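Local coordinates for mannosylglycerate hydrolase MGH1-like glycoside hydrolase domain-containing protein (Thermus thermophilus HB8, PDB 4WVA) that hydrolyses mannosylglycerate to mannose and glycerate, and probably glucosylglycerate to glucose and glycerate, as a family 63 glycoside hydrolase with an (alpha/alpha)6 barrel, at residues Y61-H75 with Q95-V107. Numbering follows the deposited sequence.
Sequences YGQGPDGMLPHIVFH and QPATSGITQPPVV
Val-73 and Thr-98 face each other as an antiparallel non-hydrogen-bonded pair, CA to CA 4.5 Å, and three backbone bonds tie the chains along this line: Phe-74 N to Ala-97 O, Ser-99 N to Ile-72 O, and His-71 N to Ile-101 O. His-71 has the largest share of the contact of any single residue. With chi1 at 88° its CG sits between the backbone N and the carbonyl carbon, which brings the ring's ND1 edge to Ser-99 and one face to Ile-101. ND1 and Ser-99 OG share a hydrogen bond of 2.8 Å in which either may donate. Ile-101 CD1 lies over one ring face, a CH-pi contact 3.9 Å from the centroid, while Ile-72 CG1 covers the opposite face, so the imidazole is sandwiched between two isoleucine side chains, Ile-72 CG1 over its centre and Ile-101 CD1 nearer the rim. Gln-103 NE2 comes to the ring edge in plane, and its CG presses on His-71 CB at 3.5 Å; the amide plane stands 71° from the imidazole. The amide OE1 of Gln-103 accepts from Trp-34 N. One step back, Thr-102 OG1 donates to Leu-69 O at 2.8 Å, almost straight down the carbonyl. The Pro-70 ring packs on Thr-98 and Ser-99, its CG 3.5 Å from Thr-98 CB. At the other end Pro-96 fills the corner between Tyr-61 and Val-73, with Tyr-61 CD1 3.7 Å from Pro-96 CD. Two waters finish the seam: one donates to both Gly-62 O and Thr-98 OG1, the other links Phe-74 O with Ala-97 N. Strand 72-74 is the middle of a small three-stranded antiparallel sheet, with 31-32 along its other side; the chain leaving strand 97-98 brings Gln-103, a probable substrate-binding residue like Trp-34, to the glycoside pocket of the (alpha/alpha)6 barrel, near a bound Tris.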
ATOM      1  N   TYR A  61     -35.626 -10.229  -3.212  1.00 14.67           N
ATOM      2  CA  TYR A  61     -36.183 -11.463  -2.645  1.00 15.60           C
ATOM      3  C   TYR A  61     -35.276 -12.199  -1.674  1.00 15.65           C
ATOM      4  O   TYR A  61     -35.738 -13.085  -0.951  1.00 15.98           O
ATOM      5  CB  TYR A  61     -36.634 -12.394  -3.773  1.00 16.49           C
ATOM      6  CG  TYR A  61     -37.717 -11.761  -4.581  1.00 18.00           C
ATOM      7  CD1 TYR A  61     -39.027 -11.742  -4.114  1.00 20.72           C
ATOM      8  CD2 TYR A  61     -37.436 -11.136  -5.792  1.00 19.30           C
ATOM      9  CE1 TYR A  61     -40.031 -11.132  -4.839  1.00 22.52           C
ATOM     10  CE2 TYR A  61     -38.424 -10.510  -6.523  1.00 21.34           C
ATOM     11  CZ  TYR A  61     -39.725 -10.523  -6.042  1.00 23.19           C
ATOM     12  OH  TYR A  61     -40.730  -9.916  -6.762  1.00 27.27           O
ATOM     13  N   GLY A  62     -33.992 -11.846  -1.646  1.00 14.29           N
ATOM     14  CA  GLY A  62     -33.030 -12.522  -0.776  1.00 13.58           C
ATOM     15  C   GLY A  62     -32.654 -11.783   0.491  1.00 12.66           C
ATOM     16  O   GLY A  62     -32.488 -12.397   1.539  1.00 12.80           O
ATOM     17  N   GLN A  63     -32.495 -10.464   0.430  1.00 12.98           N
ATOM     18  CA  GLN A  63     -31.853  -9.775   1.548  1.00 12.68           C
ATOM     19  C   GLN A  63     -32.750  -9.745   2.772  1.00 13.42           C
ATOM     20  O   GLN A  63     -33.900  -9.346   2.685  1.00 14.27           O
ATOM     21  CB  GLN A  63     -31.418  -8.364   1.181  1.00 12.37           C
ATOM     22  CG  GLN A  63     -30.541  -7.702   2.221  1.00 12.32           C
ATOM     23  CD  GLN A  63     -29.947  -6.409   1.718  1.00 11.88           C
ATOM     24  OE1 GLN A  63     -30.598  -5.641   1.002  1.00 12.05           O
ATOM     25  NE2 GLN A  63     -28.705  -6.154   2.100  1.00 11.56           N
ATOM     26  N   GLY A  64     -32.184 -10.188   3.886  1.00 13.35           N
ATOM     27  CA  GLY A  64     -32.888 -10.222   5.177  1.00 14.77           C
ATOM     28  C   GLY A  64     -32.936  -8.859   5.828  1.00 15.76           C
ATOM     29  O   GLY A  64     -32.276  -7.890   5.396  1.00 13.79           O
ATOM     30  N   PRO A  65     -33.731  -8.755   6.893  1.00 16.20           N
ATOM     31  CA  PRO A  65     -33.932  -7.471   7.534  1.00 16.66           C
ATOM     32  C   PRO A  65     -32.688  -6.873   8.181  1.00 16.41           C
ATOM     33  O   PRO A  65     -32.618  -5.660   8.346  1.00 17.97           O
ATOM     34  CB  PRO A  65     -35.004  -7.762   8.594  1.00 17.28           C
ATOM     35  CG  PRO A  65     -35.034  -9.237   8.750  1.00 18.48           C
ATOM     36  CD  PRO A  65     -34.579  -9.822   7.450  1.00 17.01           C
ATOM     37  N   ASP A  66     -31.720  -7.710   8.534  1.00 16.02           N
ATOM     38  CA  ASP A  66     -30.475  -7.228   9.118  1.00 16.14           C
ATOM     39  C   ASP A  66     -29.382  -6.957   8.073  1.00 14.74           C
ATOM     40  O   ASP A  66     -28.258  -6.647   8.438  1.00 14.11           O
ATOM     41  CB  ASP A  66     -29.965  -8.218  10.173  1.00 17.66           C
ATOM     42  CG  ASP A  66     -29.683  -9.610   9.601  1.00 19.34           C
ATOM     43  OD1 ASP A  66     -29.959  -9.864   8.397  1.00 20.09           O
ATOM     44  OD2 ASP A  66     -29.195 -10.463  10.375  1.00 22.18           O
ATOM     45  N   GLY A  67     -29.723  -7.076   6.789  1.00 13.80           N
ATOM     46  CA  GLY A  67     -28.772  -6.817   5.701  1.00 12.94           C
ATOM     47  C   GLY A  67     -28.124  -8.069   5.135  1.00 12.46           C
ATOM     48  O   GLY A  67     -27.479  -8.014   4.074  1.00 12.17           O
ATOM     49  N   MET A  68     -28.286  -9.207   5.799  1.00 13.12           N
ATOM     50  CA  MET A  68     -27.651 -10.422   5.323  1.00 13.78           C
ATOM     51  C   MET A  68     -28.176 -10.799   3.944  1.00 13.53           C
ATOM     52  O   MET A  68     -29.385 -10.820   3.724  1.00 13.14           O
ATOM     53  CB  MET A  68     -27.893 -11.595   6.262  1.00 16.24           C
ATOM     54  CG  MET A  68     -27.019 -12.771   5.882  1.00 19.18           C
ATOM     55  SD  MET A  68     -27.432 -14.297   6.715  1.00 26.62           S
ATOM     56  CE  MET A  68     -28.896 -14.688   5.754  1.00 25.98           C
ATOM     57  N   LEU A  69     -27.260 -11.090   3.021  1.00 12.22           N
ATOM     58  CA  LEU A  69     -27.629 -11.635   1.718  1.00 12.13           C
ATOM     59  C   LEU A  69     -27.317 -13.124   1.741  1.00 12.14           C
ATOM     60  O   LEU A  69     -26.172 -13.515   1.928  1.00 12.59           O
ATOM     61  CB  LEU A  69     -26.863 -10.923   0.608  1.00 12.59           C
ATOM     62  CG  LEU A  69     -27.403 -11.143  -0.807  1.00 12.79           C
ATOM     63  CD1 LEU A  69     -28.768 -10.523  -0.992  1.00 13.35           C
ATOM     64  CD2 LEU A  69     -26.430 -10.550  -1.807  1.00 12.79           C
ATOM     65  N   PRO A  70     -28.332 -13.977   1.575  1.00 12.36           N
ATOM     66  CA  PRO A  70     -28.154 -15.420   1.710  1.00 12.21           C
ATOM     67  C   PRO A  70     -27.609 -16.037   0.433  1.00 12.02           C
ATOM     68  O   PRO A  70     -27.790 -15.449  -0.632  1.00 12.81           O
ATOM     69  CB  PRO A  70     -29.579 -15.911   1.937  1.00 12.56           C
ATOM     70  CG  PRO A  70     -30.395 -14.970   1.148  1.00 12.72           C
ATOM     71  CD  PRO A  70     -29.710 -13.633   1.209  1.00 12.83           C
ATOM     72  N   HIS A  71     -26.982 -17.205   0.516  1.00 11.91           N
ATOM     73  CA  HIS A  71     -26.394 -17.805  -0.692  1.00 11.56           C
ATOM     74  C   HIS A  71     -27.430 -18.415  -1.628  1.00 11.49           C
ATOM     75  O   HIS A  71     -27.184 -18.491  -2.817  1.00 10.98           O
ATOM     76  CB  HIS A  71     -25.261 -18.770  -0.370  1.00 11.55           C
ATOM     77  CG  HIS A  71     -25.671 -20.180  -0.105  1.00 11.34           C
ATOM     78  ND1 HIS A  71     -26.580 -20.539   0.870  1.00 11.43           N
ATOM     79  CD2 HIS A  71     -25.194 -21.337  -0.619  1.00 10.92           C
ATOM     80  CE1 HIS A  71     -26.665 -21.858   0.919  1.00 11.09           C
ATOM     81  NE2 HIS A  71     -25.834 -22.364   0.022  1.00 11.39           N
ATOM     82  N   ILE A  72     -28.613 -18.762  -1.113  1.00 11.70           N
ATOM     83  CA  ILE A  72     -29.693 -19.256  -1.970  1.00 11.84           C
ATOM     84  C   ILE A  72     -31.001 -18.545  -1.655  1.00 11.92           C
ATOM     85  O   ILE A  72     -31.344 -18.385  -0.482  1.00 12.01           O
ATOM     86  CB  ILE A  72     -29.921 -20.792  -1.848  1.00 11.94           C
ATOM     87  CG1 ILE A  72     -28.637 -21.588  -2.080  1.00 12.16           C
ATOM     88  CG2 ILE A  72     -30.961 -21.249  -2.877  1.00 12.32           C
ATOM     89  CD1 ILE A  72     -28.759 -23.067  -1.736  1.00 11.88           C
ATOM     90  N   VAL A  73     -31.698 -18.112  -2.710  1.00 11.79           N
ATOM     91  CA  VAL A  73     -33.078 -17.671  -2.644  1.00 12.32           C
ATOM     92  C   VAL A  73     -33.926 -18.784  -3.264  1.00 12.29           C
ATOM     93  O   VAL A  73     -33.798 -19.092  -4.466  1.00 11.49           O
ATOM     94  CB  VAL A  73     -33.328 -16.351  -3.397  1.00 12.69           C
ATOM     95  CG1 VAL A  73     -34.752 -15.875  -3.192  1.00 13.15           C
ATOM     96  CG2 VAL A  73     -32.364 -15.274  -2.930  1.00 13.59           C
ATOM     97  N   PHE A  74     -34.783 -19.382  -2.443  1.00 12.80           N
ATOM     98  CA  PHE A  74     -35.565 -20.561  -2.859  1.00 13.17           C
ATOM     99  C   PHE A  74     -36.860 -20.160  -3.595  1.00 14.33           C
ATOM    100  O   PHE A  74     -37.989 -20.490  -3.163  1.00 14.32           O
ATOM    101  CB  PHE A  74     -35.874 -21.463  -1.651  1.00 13.68           C
ATOM    102  CG  PHE A  74     -34.656 -22.097  -1.017  1.00 13.27           C
ATOM    103  CD1 PHE A  74     -33.889 -23.008  -1.723  1.00 13.34           C
ATOM    104  CD2 PHE A  74     -34.279 -21.806   0.299  1.00 13.32           C
ATOM    105  CE1 PHE A  74     -32.785 -23.622  -1.146  1.00 13.20           C
ATOM    106  CE2 PHE A  74     -33.172 -22.413   0.874  1.00 12.92           C
ATOM    107  CZ  PHE A  74     -32.422 -23.324   0.154  1.00 13.12           C
ATOM    108  N   HIS A  75     -36.707 -19.467  -4.716  1.00 14.20           N
ATOM    109  CA  HIS A  75     -37.848 -19.131  -5.559  1.00 14.38           C
ATOM    110  C   HIS A  75     -38.667 -20.375  -5.912  1.00 15.86           C
ATOM    111  O   HIS A  75     -38.105 -21.412  -6.252  1.00 14.62           O
ATOM    112  CB  HIS A  75     -37.413 -18.495  -6.875  1.00 14.32           C
ATOM    113  CG  HIS A  75     -36.592 -17.253  -6.722  1.00 13.36           C
ATOM    114  ND1 HIS A  75     -37.127 -16.035  -6.361  1.00 12.94           N
ATOM    115  CD2 HIS A  75     -35.260 -17.049  -6.886  1.00 13.09           C
ATOM    116  CE1 HIS A  75     -36.166 -15.127  -6.334  1.00 13.40           C
ATOM    117  NE2 HIS A  75     -35.027 -15.717  -6.656  1.00 12.92           N
ATOM    118  N   GLN A  95     -42.896 -13.997  -1.361  1.00 32.29           N
ATOM    119  CA  GLN A  95     -41.824 -13.976  -0.371  1.00 32.16           C
ATOM    120  C   GLN A  95     -41.183 -15.356  -0.215  1.00 26.94           C
ATOM    121  O   GLN A  95     -41.526 -16.114   0.685  1.00 25.08           O
ATOM    122  CB  GLN A  95     -42.362 -13.478   0.973  1.00 36.36           C
ATOM    123  CG  GLN A  95     -42.743 -12.002   0.980  1.00 41.34           C
ATOM    124  CD  GLN A  95     -41.533 -11.081   0.892  1.00 45.11           C
ATOM    125  OE1 GLN A  95     -40.962 -10.883  -0.187  1.00 49.54           O
ATOM    126  NE2 GLN A  95     -41.137 -10.507   2.028  1.00 47.91           N
ATOM    127  N   PRO A  96     -40.229 -15.693  -1.095  1.00 21.32           N
ATOM    128  CA  PRO A  96     -39.629 -17.013  -0.990  1.00 19.02           C
ATOM    129  C   PRO A  96     -38.756 -17.166   0.249  1.00 17.84           C
ATOM    130  O   PRO A  96     -38.254 -16.169   0.792  1.00 17.39           O
ATOM    131  CB  PRO A  96     -38.770 -17.118  -2.261  1.00 19.91           C
ATOM    132  CG  PRO A  96     -38.496 -15.709  -2.659  1.00 20.03           C
ATOM    133  CD  PRO A  96     -39.667 -14.893  -2.201  1.00 21.81           C
ATOM    134  N   ALA A  97     -38.591 -18.404   0.694  1.00 16.41           N
ATOM    135  CA  ALA A  97     -37.614 -18.741   1.727  1.00 15.81           C
ATOM    136  C   ALA A  97     -36.212 -18.555   1.173  1.00 14.68           C
ATOM    137  O   ALA A  97     -36.025 -18.508  -0.052  1.00 13.97           O
ATOM    138  CB  ALA A  97     -37.780 -20.181   2.155  1.00 15.97           C
ATOM    139  N   THR A  98     -35.241 -18.476   2.076  1.00 14.17           N
ATOM    140  CA  THR A  98     -33.817 -18.380   1.711  1.00 14.33           C
ATOM    141  C   THR A  98     -32.981 -19.283   2.613  1.00 14.46           C
ATOM    142  O   THR A  98     -33.464 -19.800   3.617  1.00 14.89           O
ATOM    143  CB  THR A  98     -33.256 -16.941   1.854  1.00 13.99           C
ATOM    144  OG1 THR A  98     -33.072 -16.611   3.239  1.00 14.45           O
ATOM    145  CG2 THR A  98     -34.137 -15.887   1.202  1.00 14.33           C
ATOM    146  N   SER A  99     -31.706 -19.459   2.263  1.00 14.25           N
ATOM    147  CA  SER A  99     -30.757 -20.144   3.142  1.00 13.66           C
ATOM    148  C   SER A  99     -30.412 -19.201   4.299  1.00 13.54           C
ATOM    149  O   SER A  99     -30.813 -18.047   4.321  1.00 13.49           O
ATOM    150  CB  SER A  99     -29.490 -20.511   2.386  1.00 13.99           C
ATOM    151  OG  SER A  99     -28.828 -19.323   1.969  1.00 13.06           O
ATOM    152  N   GLY A 100     -29.631 -19.695   5.244  1.00 14.27           N
ATOM    153  CA  GLY A 100     -29.259 -18.949   6.430  1.00 14.12           C
ATOM    154  C   GLY A 100     -27.764 -18.726   6.549  1.00 14.49           C
ATOM    155  O   GLY A 100     -27.258 -18.448   7.649  1.00 15.04           O
ATOM    156  N   ILE A 101     -27.072 -18.832   5.412  1.00 13.79           N
ATOM    157  CA  ILE A 101     -25.635 -18.550   5.313  1.00 13.27           C
ATOM    158  C   ILE A 101     -25.414 -17.688   4.069  1.00 12.47           C
ATOM    159  O   ILE A 101     -26.328 -17.497   3.276  1.00 11.38           O
ATOM    160  CB  ILE A 101     -24.796 -19.832   5.212  1.00 13.51           C
ATOM    161  CG1 ILE A 101     -25.242 -20.698   4.015  1.00 13.59           C
ATOM    162  CG2 ILE A 101     -24.854 -20.627   6.517  1.00 13.59           C
ATOM    163  CD1 ILE A 101     -24.338 -21.869   3.702  1.00 13.86           C
ATOM    164  N   THR A 102     -24.193 -17.172   3.900  1.00 11.70           N
ATOM    165  CA  THR A 102     -23.893 -16.261   2.800  1.00 11.09           C
ATOM    166  C   THR A 102     -22.906 -16.878   1.792  1.00 11.08           C
ATOM    167  O   THR A 102     -22.704 -18.091   1.774  1.00 10.79           O
ATOM    168  CB  THR A 102     -23.440 -14.892   3.360  1.00 11.16           C
ATOM    169  OG1 THR A 102     -23.451 -13.893   2.327  1.00 10.79           O
ATOM    170  CG2 THR A 102     -22.088 -14.951   4.046  1.00 11.14           C
ATOM    171  N   GLN A 103     -22.344 -16.043   0.916  1.00 10.73           N
ATOM    172  CA  GLN A 103     -21.405 -16.521  -0.119  1.00 10.24           C
ATOM    173  C   GLN A 103     -20.489 -15.358  -0.485  1.00 10.21           C
ATOM    174  O   GLN A 103     -20.726 -14.238  -0.060  1.00  9.83           O
ATOM    175  CB  GLN A 103     -22.146 -17.021  -1.364  1.00 10.52           C
ATOM    176  CG  GLN A 103     -22.028 -18.523  -1.584  1.00 10.55           C
ATOM    177  CD  GLN A 103     -22.589 -18.979  -2.928  1.00 10.25           C
ATOM    178  OE1 GLN A 103     -23.197 -18.197  -3.688  1.00 10.03           O
ATOM    179  NE2 GLN A 103     -22.387 -20.242  -3.231  1.00 10.61           N
ATOM    180  N   PRO A 104     -19.445 -15.617  -1.292  1.00 10.09           N
ATOM    181  CA  PRO A 104     -18.495 -14.522  -1.517  1.00 10.05           C
ATOM    182  C   PRO A 104     -19.140 -13.287  -2.162  1.00 10.17           C
ATOM    183  O   PRO A 104     -19.846 -13.406  -3.174  1.00 10.83           O
ATOM    184  CB  PRO A 104     -17.449 -15.159  -2.444  1.00  9.91           C
ATOM    185  CG  PRO A 104     -17.523 -16.616  -2.107  1.00  9.72           C
ATOM    186  CD  PRO A 104     -18.981 -16.865  -1.915  1.00 10.02           C
ATOM    187  N   PRO A 105     -18.885 -12.099  -1.587  1.00 10.16           N
ATOM    188  CA  PRO A 105     -19.651 -10.904  -1.926  1.00 10.25           C
ATOM    189  C   PRO A 105     -19.083 -10.201  -3.156  1.00 10.75           C
ATOM    190  O   PRO A 105     -18.607  -9.086  -3.068  1.00 10.65           O
ATOM    191  CB  PRO A 105     -19.533 -10.061  -0.667  1.00 10.32           C
ATOM    192  CG  PRO A 105     -18.222 -10.437  -0.083  1.00 10.41           C
ATOM    193  CD  PRO A 105     -18.082 -11.907  -0.353  1.00 10.53           C
ATOM    194  N   VAL A 106     -19.118 -10.882  -4.300  1.00 11.08           N
ATOM    195  CA  VAL A 106     -18.595 -10.299  -5.533  1.00 11.61           C
ATOM    196  C   VAL A 106     -19.570  -9.263  -6.119  1.00 10.84           C
ATOM    197  O   VAL A 106     -19.228  -8.525  -7.042  1.00 10.14           O
ATOM    198  CB  VAL A 106     -18.237 -11.410  -6.533  1.00 13.27           C
ATOM    199  CG1 VAL A 106     -19.471 -11.994  -7.123  1.00 14.14           C
ATOM    200  CG2 VAL A 106     -17.351 -10.884  -7.661  1.00 14.10           C
ATOM    201  N   VAL A 107     -20.764  -9.134  -5.541  1.00 10.43           N
ATOM    202  CA  VAL A 107     -21.817  -8.363  -6.205  0.50 10.71           C
ATOM    203  C   VAL A 107     -21.478  -6.869  -6.389  1.00 10.34           C
ATOM    204  O   VAL A 107     -21.792  -6.304  -7.438  1.00 10.67           O
ATOM    205  CB  VAL A 107     -23.213  -8.587  -5.561  0.50 11.09           C
ATOM    206  CG1 VAL A 107     -23.249  -8.155  -4.101  0.50 11.49           C
ATOM    207  CG2 VAL A 107     -24.292  -7.920  -6.399  0.50 11.53           C
TER
HETATM  208  O   HOH W   1     -32.788 -13.858   3.782  1.00 22.12           O
HETATM  209  O   HOH W   2     -39.576 -20.583  -0.922  1.00 23.46           O